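Local coordinates for putative PAS/PAC sensor protein (Nakamurella multipartita DSM 44233, PDB 6HMJ) that is a blue-light receptor of the light-oxygen-voltage type that binds flavin mononucleotide and mediates RNA binding and translational regulation, at residues F24-L34 against L43-H51; L175-A186 against R195-M203. One frame throughout, in Å; residues are numbered along the deposited sequence.

Contact 1 (F24-L34 against L43-H51)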
loop_
_atom_site.group_PDB
_atom_site.type_symbol
_atom_site.label_atom_id
_atom_site.label_comp_id
_atom_site.label_asym_id
_atom_site.label_seq_id
_atom_site.Cartn_x
_atom_site.Cartn_y
_atom_site.Cartn_z
ATOM N N PHE A 24 43.630 -13.848 51.389
ATOM C CA PHE A 24 42.696 -13.431 50.352
ATOM C C PHE A 24 43.322 -12.283 49.575
ATOM O O PHE A 24 43.684 -11.256 50.161
ATOM C CB PHE A 24 41.360 -13.008 50.966
ATOM C CG PHE A 24 40.391 -12.432 49.978
ATOM C CD1 PHE A 24 39.389 -13.213 49.434
ATOM C CD2 PHE A 24 40.468 -11.103 49.610
ATOM C CE1 PHE A 24 38.493 -12.680 48.532
ATOM C CE2 PHE A 24 39.581 -10.566 48.707
ATOM C CZ PHE A 24 38.590 -11.354 48.168
ATOM N N VAL A 25 43.456 -12.461 48.263
ATOM C CA VAL A 25 44.030 -11.453 47.376
ATOM C C VAL A 25 42.952 -11.063 46.374
ATOM O O VAL A 25 42.609 -11.850 45.482
ATOM C CB VAL A 25 45.285 -11.965 46.658
ATOM C CG1 VAL A 25 45.973 -10.828 45.916
ATOM C CG2 VAL A 25 46.238 -12.614 47.647
ATOM N N GLY A 26 42.427 -9.850 46.513
ATOM C CA GLY A 26 41.412 -9.333 45.610
ATOM C C GLY A 26 42.008 -8.353 44.614
ATOM O O GLY A 26 42.862 -7.538 44.962
ATOM N N SER A 27 41.544 -8.446 43.371
ATOM C CA SER A 27 42.061 -7.607 42.306
ATOM C C SER A 27 41.555 -6.175 42.453
ATOM O O SER A 27 40.549 -5.904 43.115
ATOM C CB SER A 27 41.646 -8.154 40.942
ATOM O OG SER A 27 40.275 -7.896 40.690
ATOM N N ASP A 28 42.279 -5.248 41.817
ATOM C CA ASP A 28 41.796 -3.877 41.728
ATOM C C ASP A 28 40.395 -3.840 41.133
ATOM O O ASP A 28 39.545 -3.048 41.557
ATOM C CB ASP A 28 42.747 -3.023 40.887
ATOM C CG ASP A 28 44.140 -2.953 41.476
ATOM O OD1 ASP A 28 44.382 -3.612 42.510
ATOM O OD2 ASP A 28 44.962 -2.163 40.961
ATOM N N GLU A 29 40.138 -4.695 40.142
ATOM C CA GLU A 29 38.828 -4.721 39.504
ATOM C C GLU A 29 37.746 -5.200 40.460
ATOM O O GLU A 29 36.596 -4.754 40.364
ATOM C CB GLU A 29 38.888 -5.602 38.259
ATOM C CG GLU A 29 39.849 -5.075 37.196
ATOM C CD GLU A 29 41.249 -5.658 37.309
ATOM O OE1 GLU A 29 41.398 -6.773 37.853
ATOM O OE2 GLU A 29 42.201 -5.000 36.841
ATOM N N LEU A 30 38.081 -6.104 41.384
ATOM C CA LEU A 30 37.102 -6.532 42.378
ATOM C C LEU A 30 36.713 -5.372 43.285
ATOM O O LEU A 30 35.533 -5.191 43.604
ATOM C CB LEU A 30 37.650 -7.701 43.195
ATOM C CG LEU A 30 36.796 -8.180 44.374
ATOM C CD1 LEU A 30 35.332 -8.328 43.990
ATOM C CD2 LEU A 30 37.329 -9.500 44.910
ATOM N N ALA A 31 37.691 -4.569 43.707
ATOM C CA ALA A 31 37.373 -3.386 44.498
ATOM C C ALA A 31 36.393 -2.481 43.763
ATOM O O ALA A 31 35.419 -1.996 44.353
ATOM C CB ALA A 31 38.656 -2.624 44.834
ATOM N N LEU A 32 36.623 -2.253 42.468
ATOM C CA LEU A 32 35.748 -1.372 41.701
ATOM C C LEU A 32 34.347 -1.953 41.571
ATOM O O LEU A 32 33.356 -1.224 41.699
ATOM C CB LEU A 32 36.349 -1.106 40.322
ATOM C CG LEU A 32 37.574 -0.187 40.310
ATOM C CD1 LEU A 32 38.328 -0.314 38.999
ATOM C CD2 LEU A 32 37.155 1.257 40.551
ATOM N N VAL A 33 34.240 -3.258 41.309
ATOM C CA VAL A 33 32.925 -3.883 41.208
ATOM C C VAL A 33 32.121 -3.640 42.477
ATOM O O VAL A 33 30.919 -3.353 42.424
ATOM C CB VAL A 33 33.069 -5.388 40.913
ATOM C CG1 VAL A 33 31.739 -6.100 41.117
ATOM C CG2 VAL A 33 33.572 -5.604 39.495
ATOM N N LEU A 34 32.767 -3.757 43.640
ATOM C CA LEU A 34 32.050 -3.569 44.895
ATOM C C LEU A 34 31.664 -2.110 45.108
ATOM O O LEU A 34 30.636 -1.831 45.737
ATOM C CB LEU A 34 32.901 -4.083 46.057
ATOM C CG LEU A 34 33.275 -5.568 45.981
ATOM C CD1 LEU A 34 34.109 -5.994 47.185
ATOM C CD2 LEU A 34 32.036 -6.448 45.854
ATOM N N LEU A 43 40.670 -5.707 50.765
ATOM C CA LEU A 43 39.705 -6.674 50.250
ATOM C C LEU A 43 39.886 -7.983 51.008
ATOM O O LEU A 43 40.933 -8.631 50.906
ATOM C CB LEU A 43 39.869 -6.888 48.747
ATOM C CG LEU A 43 39.528 -5.726 47.815
ATOM C CD1 LEU A 43 39.788 -6.129 46.371
ATOM C CD2 LEU A 43 38.078 -5.300 47.994
ATOM N N THR A 44 38.890 -8.325 51.811
ATOM C CA THR A 44 38.831 -9.544 52.599
ATOM C C THR A 44 37.520 -10.253 52.296
ATOM O O THR A 44 36.591 -9.647 51.749
ATOM C CB THR A 44 38.931 -9.255 54.103
ATOM O OG1 THR A 44 37.746 -8.582 54.537
ATOM C CG2 THR A 44 40.147 -8.386 54.397
ATOM N N PRO A 45 37.422 -11.549 52.604
ATOM C CA PRO A 45 36.128 -12.228 52.429
ATOM C C PRO A 45 34.992 -11.553 53.180
ATOM O O PRO A 45 33.884 -11.430 52.641
ATOM C CB PRO A 45 36.404 -13.638 52.970
ATOM C CG PRO A 45 37.866 -13.833 52.777
ATOM C CD PRO A 45 38.485 -12.485 53.014
ATOM N N ALA A 46 35.236 -11.104 54.414
ATOM C CA ALA A 46 34.210 -10.382 55.160
ATOM C C ALA A 46 33.733 -9.144 54.410
ATOM O O ALA A 46 32.579 -8.729 54.571
ATOM C CB ALA A 46 34.744 -9.992 56.539
ATOM N N VAL A 47 34.595 -8.548 53.584
ATOM C CA VAL A 47 34.198 -7.370 52.817
ATOM C C VAL A 47 33.286 -7.763 51.663
ATOM O O VAL A 47 32.289 -7.084 51.384
ATOM C CB VAL A 47 35.443 -6.616 52.311
ATOM C CG1 VAL A 47 35.039 -5.482 51.384
ATOM C CG2 VAL A 47 36.245 -6.067 53.479
ATOM N N VAL A 48 33.616 -8.850 50.965
ATOM C CA VAL A 48 32.755 -9.334 49.888
ATOM C C VAL A 48 31.352 -9.615 50.409
ATOM O O VAL A 48 30.360 -9.101 49.879
ATOM C CB VAL A 48 33.370 -10.582 49.227
ATOM C CG1 VAL A 48 32.373 -11.222 48.263
ATOM C CG2 VAL A 48 34.649 -10.217 48.496
ATOM N N LEU A 49 31.246 -10.422 51.469
ATOM C CA LEU A 49 29.932 -10.780 51.992
ATOM C C LEU A 49 29.133 -9.556 52.418
ATOM O O LEU A 49 27.898 -9.577 52.372
ATOM C CB LEU A 49 30.075 -11.748 53.165
ATOM C CG LEU A 49 30.637 -13.123 52.801
ATOM C CD1 LEU A 49 31.379 -13.729 53.984
ATOM C CD2 LEU A 49 29.539 -14.054 52.302
ATOM N N ALA A 50 29.812 -8.487 52.840
ATOM C CA ALA A 50 29.112 -7.276 53.251
ATOM C C ALA A 50 28.423 -6.585 52.080
ATOM O O ALA A 50 27.494 -5.800 52.304
ATOM C CB ALA A 50 30.084 -6.309 53.931
ATOM N N HIS A 51 28.855 -6.850 50.847
ATOM C CA HIS A 51 28.201 -6.304 49.663
ATOM C C HIS A 51 27.233 -7.286 49.014
ATOM O O HIS A 51 26.637 -6.954 47.984
ATOM C CB HIS A 51 29.248 -5.863 48.635
ATOM C CG HIS A 51 30.095 -4.716 49.088
ATOM N ND1 HIS A 51 31.371 -4.882 49.582
ATOM C CD2 HIS A 51 29.846 -3.386 49.126
ATOM C CE1 HIS A 51 31.872 -3.703 49.902
ATOM N NE2 HIS A 51 30.968 -2.778 49.636
#
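L43 reaches into the bend where strand 24-26 passes into helix 28-34, in the N-terminal PAS domain, where short helices cover one side of an antiparallel sheet. Its CD1 lies over the turn backbone, 3.4 Å from S27 O, and also meets A31 CB. CD2 meets L34 CD1 at 4.1 Å, the two leucines meeting at a slant. F24 packs at the start of helix 45-50. Its CG is anti to the backbone N (chi1 174°), which carries the ring across the peptide joining T44 to P45; T44 C and P45 N sit over one ring face. The P45 ring slides past F24 in the opposite direction, with CD 3.6 Å from F24 CB. Farther in, V48 CG2 meets the ring at CZ, and V48 also packs on W60 and I110. S27 OG accepts from L30 N and T44 OG1 from V47 N, each capping its helix. At the far end H51 turns one ring face to L34. L34 CB stands over the centre of the imidazole in a CH-pi contact, 4.0 Å from the ring centroid, while H51 ND1 donates to V47 O at 3.0 Å, from above the carbonyl plane.

Contact 2 (L175-A186 against R195-M203)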
loop_
_atom_site.group_PDB
_atom_site.type_symbol
_atom_site.label_atom_id
_atom_site.label_comp_id
_atom_site.label_asym_id
_atom_site.label_seq_id
_atom_site.Cartn_x
_atom_site.Cartn_y
_atom_site.Cartn_z
ATOM N N LEU A 175 -5.625 -8.318 7.195
ATOM C CA LEU A 175 -6.352 -7.798 6.045
ATOM C C LEU A 175 -5.437 -6.953 5.167
ATOM O O LEU A 175 -5.398 -7.124 3.942
ATOM C CB LEU A 175 -7.550 -6.970 6.513
ATOM C CG LEU A 175 -8.436 -6.419 5.388
ATOM C CD1 LEU A 175 -9.436 -7.478 4.937
ATOM C CD2 LEU A 175 -9.143 -5.139 5.813
ATOM N N ALA A 176 -4.694 -6.029 5.782
ATOM C CA ALA A 176 -3.808 -5.152 5.025
ATOM C C ALA A 176 -2.835 -5.953 4.171
ATOM O O ALA A 176 -2.661 -5.676 2.979
ATOM C CB ALA A 176 -3.051 -4.228 5.980
ATOM N N THR A 177 -2.187 -6.957 4.764
ATOM C CA THR A 177 -1.267 -7.789 3.997
ATOM C C THR A 177 -1.994 -8.534 2.887
ATOM O O THR A 177 -1.495 -8.625 1.759
ATOM C CB THR A 177 -0.555 -8.778 4.920
ATOM O OG1 THR A 177 0.329 -8.064 5.791
ATOM C CG2 THR A 177 0.249 -9.788 4.109
ATOM N N GLY A 178 -3.178 -9.071 3.185
ATOM C CA GLY A 178 -3.925 -9.791 2.170
ATOM C C GLY A 178 -4.344 -8.903 1.015
ATOM O O GLY A 178 -4.329 -9.329 -0.143
ATOM N N MET A 179 -4.718 -7.658 1.312
ATOM C CA MET A 179 -5.147 -6.744 0.260
ATOM C C MET A 179 -3.983 -6.369 -0.651
ATOM O O MET A 179 -4.155 -6.254 -1.871
ATOM C CB MET A 179 -5.761 -5.486 0.876
ATOM C CG MET A 179 -6.407 -4.557 -0.135
ATOM S SD MET A 179 -6.649 -2.894 0.513
ATOM C CE MET A 179 -5.044 -2.185 0.155
ATOM N N ILE A 180 -2.796 -6.170 -0.079
ATOM C CA ILE A 180 -1.643 -5.777 -0.881
ATOM C C ILE A 180 -1.179 -6.941 -1.749
ATOM O O ILE A 180 -1.011 -6.802 -2.966
ATOM C CB ILE A 180 -0.513 -5.261 0.029
ATOM C CG1 ILE A 180 -0.994 -4.041 0.822
ATOM C CG2 ILE A 180 0.720 -4.917 -0.794
ATOM C CD1 ILE A 180 -0.029 -3.573 1.894
ATOM N N GLU A 181 -0.966 -8.107 -1.136
ATOM C CA GLU A 181 -0.565 -9.284 -1.900
ATOM C C GLU A 181 -1.607 -9.633 -2.957
ATOM O O GLU A 181 -1.261 -9.924 -4.108
ATOM C CB GLU A 181 -0.334 -10.461 -0.954
ATOM C CG GLU A 181 0.848 -10.265 -0.011
ATOM C CD GLU A 181 0.955 -11.355 1.040
ATOM O OE1 GLU A 181 0.039 -12.200 1.116
ATOM O OE2 GLU A 181 1.955 -11.365 1.791
ATOM N N GLY A 182 -2.888 -9.604 -2.586
ATOM C CA GLY A 182 -3.932 -9.968 -3.532
ATOM C C GLY A 182 -4.034 -8.992 -4.687
ATOM O O GLY A 182 -4.135 -9.393 -5.851
ATOM N N LEU A 183 -4.019 -7.693 -4.380
ATOM C CA LEU A 183 -4.085 -6.680 -5.429
ATOM C C LEU A 183 -2.915 -6.818 -6.394
ATOM O O LEU A 183 -3.084 -6.679 -7.612
ATOM C CB LEU A 183 -4.107 -5.284 -4.803
ATOM C CG LEU A 183 -4.058 -4.091 -5.759
ATOM C CD1 LEU A 183 -5.278 -4.064 -6.661
ATOM C CD2 LEU A 183 -3.946 -2.797 -4.976
ATOM N N ALA A 184 -1.718 -7.087 -5.868
ATOM C CA ALA A 184 -0.559 -7.279 -6.730
ATOM C C ALA A 184 -0.774 -8.430 -7.703
ATOM O O ALA A 184 -0.294 -8.378 -8.843
ATOM C CB ALA A 184 0.689 -7.530 -5.884
ATOM N N ALA A 185 -1.492 -9.467 -7.281
ATOM C CA ALA A 185 -1.750 -10.633 -8.113
ATOM C C ALA A 185 -3.026 -10.510 -8.935
ATOM O O ALA A 185 -3.312 -11.401 -9.741
ATOM C CB ALA A 185 -1.828 -11.889 -7.240
ATOM N N ALA A 186 -3.792 -9.438 -8.758
ATOM C CA ALA A 186 -5.055 -9.295 -9.464
ATOM C C ALA A 186 -4.818 -9.092 -10.960
ATOM O O ALA A 186 -3.711 -8.790 -11.414
ATOM C CB ALA A 186 -5.857 -8.129 -8.891
ATOM N N ARG A 195 -11.242 -4.284 -9.500
ATOM C CA ARG A 195 -10.147 -5.179 -9.143
ATOM C C ARG A 195 -9.995 -5.297 -7.631
ATOM O O ARG A 195 -9.880 -6.402 -7.087
ATOM C CB ARG A 195 -8.857 -4.659 -9.778
ATOM C CG ARG A 195 -7.735 -5.663 -9.888
ATOM C CD ARG A 195 -6.461 -4.965 -10.324
ATOM N NE ARG A 195 -6.717 -4.027 -11.415
ATOM C CZ ARG A 195 -5.973 -2.958 -11.687
ATOM N NH1 ARG A 195 -4.910 -2.667 -10.947
ATOM N NH2 ARG A 195 -6.299 -2.170 -12.702
ATOM N N LEU A 196 -9.983 -4.160 -6.932
ATOM C CA LEU A 196 -9.790 -4.179 -5.486
ATOM C C LEU A 196 -10.990 -4.795 -4.775
ATOM O O LEU A 196 -10.827 -5.508 -3.779
ATOM C CB LEU A 196 -9.532 -2.759 -4.986
ATOM C CG LEU A 196 -9.044 -2.577 -3.550
ATOM C CD1 LEU A 196 -7.808 -3.413 -3.264
ATOM C CD2 LEU A 196 -8.765 -1.104 -3.302
ATOM N N SER A 197 -12.200 -4.530 -5.269
ATOM C CA SER A 197 -13.394 -5.088 -4.644
ATOM C C SER A 197 -13.356 -6.611 -4.638
ATOM O O SER A 197 -13.696 -7.243 -3.630
ATOM C CB SER A 197 -14.645 -4.588 -5.364
ATOM O OG SER A 197 -15.808 -5.215 -4.853
ATOM N N THR A 198 -12.948 -7.224 -5.753
ATOM C CA THR A 198 -12.862 -8.679 -5.799
ATOM C C THR A 198 -11.766 -9.216 -4.886
ATOM O O THR A 198 -11.828 -10.381 -4.483
ATOM C CB THR A 198 -12.625 -9.170 -7.234
ATOM O OG1 THR A 198 -11.289 -8.855 -7.643
ATOM C CG2 THR A 198 -13.621 -8.543 -8.201
ATOM N N VAL A 199 -10.768 -8.398 -4.549
ATOM C CA VAL A 199 -9.762 -8.820 -3.580
ATOM C C VAL A 199 -10.375 -8.911 -2.190
ATOM O O VAL A 199 -10.139 -9.872 -1.451
ATOM C CB VAL A 199 -8.558 -7.860 -3.602
ATOM C CG1 VAL A 199 -7.645 -8.123 -2.412
ATOM C CG2 VAL A 199 -7.787 -8.010 -4.904
ATOM N N PHE A 200 -11.162 -7.903 -1.807
ATOM C CA PHE A 200 -11.830 -7.946 -0.511
ATOM C C PHE A 200 -12.761 -9.150 -0.409
ATOM O O PHE A 200 -12.800 -9.824 0.627
ATOM C CB PHE A 200 -12.601 -6.647 -0.277
ATOM C CG PHE A 200 -11.724 -5.465 0.050
ATOM C CD1 PHE A 200 -10.673 -5.585 0.949
ATOM C CD2 PHE A 200 -11.947 -4.234 -0.548
ATOM C CE1 PHE A 200 -9.871 -4.504 1.249
ATOM C CE2 PHE A 200 -11.145 -3.148 -0.253
ATOM C CZ PHE A 200 -10.106 -3.283 0.645
ATOM N N THR A 201 -13.517 -9.439 -1.470
ATOM C CA THR A 201 -14.445 -10.566 -1.418
ATOM C C THR A 201 -13.702 -11.896 -1.451
ATOM O O THR A 201 -14.125 -12.861 -0.806
ATOM C CB THR A 201 -15.449 -10.480 -2.564
ATOM O OG1 THR A 201 -14.754 -10.553 -3.812
ATOM C CG2 THR A 201 -16.228 -9.175 -2.488
ATOM N N ASP A 202 -12.601 -11.973 -2.206
ATOM C CA ASP A 202 -11.788 -13.182 -2.193
ATOM C C ASP A 202 -11.240 -13.486 -0.804
ATOM O O ASP A 202 -10.917 -14.643 -0.516
ATOM C CB ASP A 202 -10.623 -13.059 -3.178
ATOM C CG ASP A 202 -11.056 -13.204 -4.622
ATOM O OD1 ASP A 202 -12.222 -13.579 -4.874
ATOM O OD2 ASP A 202 -10.217 -12.944 -5.509
ATOM N N MET A 203 -11.123 -12.474 0.054
ATOM C CA MET A 203 -10.630 -12.647 1.412
ATOM C C MET A 203 -11.740 -12.914 2.421
ATOM O O MET A 203 -11.457 -13.009 3.620
ATOM C CB MET A 203 -9.838 -11.411 1.846
ATOM C CG MET A 203 -8.472 -11.297 1.197
ATOM S SD MET A 203 -7.458 -10.020 1.959
ATOM C CE MET A 203 -8.452 -8.565 1.649
HETATM O O HOH W 1 -3.287 -5.056 -9.775
#
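V199 of helix 195-202 fits as a knob into a hole formed by G178, M179, G182 and L183 of helix 175-185. The axes of segments 175-185 and 195-202 approach to 9.3 Å, their N-to-C directions 128° apart. At G178 and G182, V199 and M203 come down onto bare backbone. V199 CG1 is 3.9 Å from M179 CA, and M203 SD is 3.4 Å from G178 C. Apolar side chains pack on the buried side. L175 CD1 meets M203 CE at 3.6 Å. M179, extended through its first two torsions (chi1 -172°, chi2 -162°), sets CG 3.6 Å from L196 CD1 and SD 3.5 Å from F200 CZ, an oblique Met-aromatic contact. With an alanine in place of M179, F200 would probably lose the sulfur and L196 CD1 its contact with CG, opening a gap toward A142, I145 and V146 of helix 114-149. R195 CG and CD lie against A186 CB. Among polar groups, a water links R195 NH1 to L183 O. R195 NH2 bonds L190 O and salt-bridges D151 of the second subunit. No direct hydrogen bond joins the segments, so apolar packing carries the contact, and the R195 guanidinium ties this end to the second subunit.

Contacts 1 and 2 sit in different modules of one elongated chain. Contact 1 belongs to the N-terminal PAS domain. Contact 2 lies in the helical region that includes the ANTAR range, a family generally associated with RNA binding. Their centres are 66 Å apart and their nearest atoms about 47 Å apart. The long helix 114-149 follows the N-terminal PAS sheet and packs against helix 175-185 of contact 2. Both contacts lie away from the flavin mononucleotide pocket, which is formed by residues between 250 and 347. Contact 2 has a link to the C-terminal helix 351-372, through S197 and E355. E29 of contact 1 forms a salt bridge with R72 of the second subunit, which contact 2 also reaches.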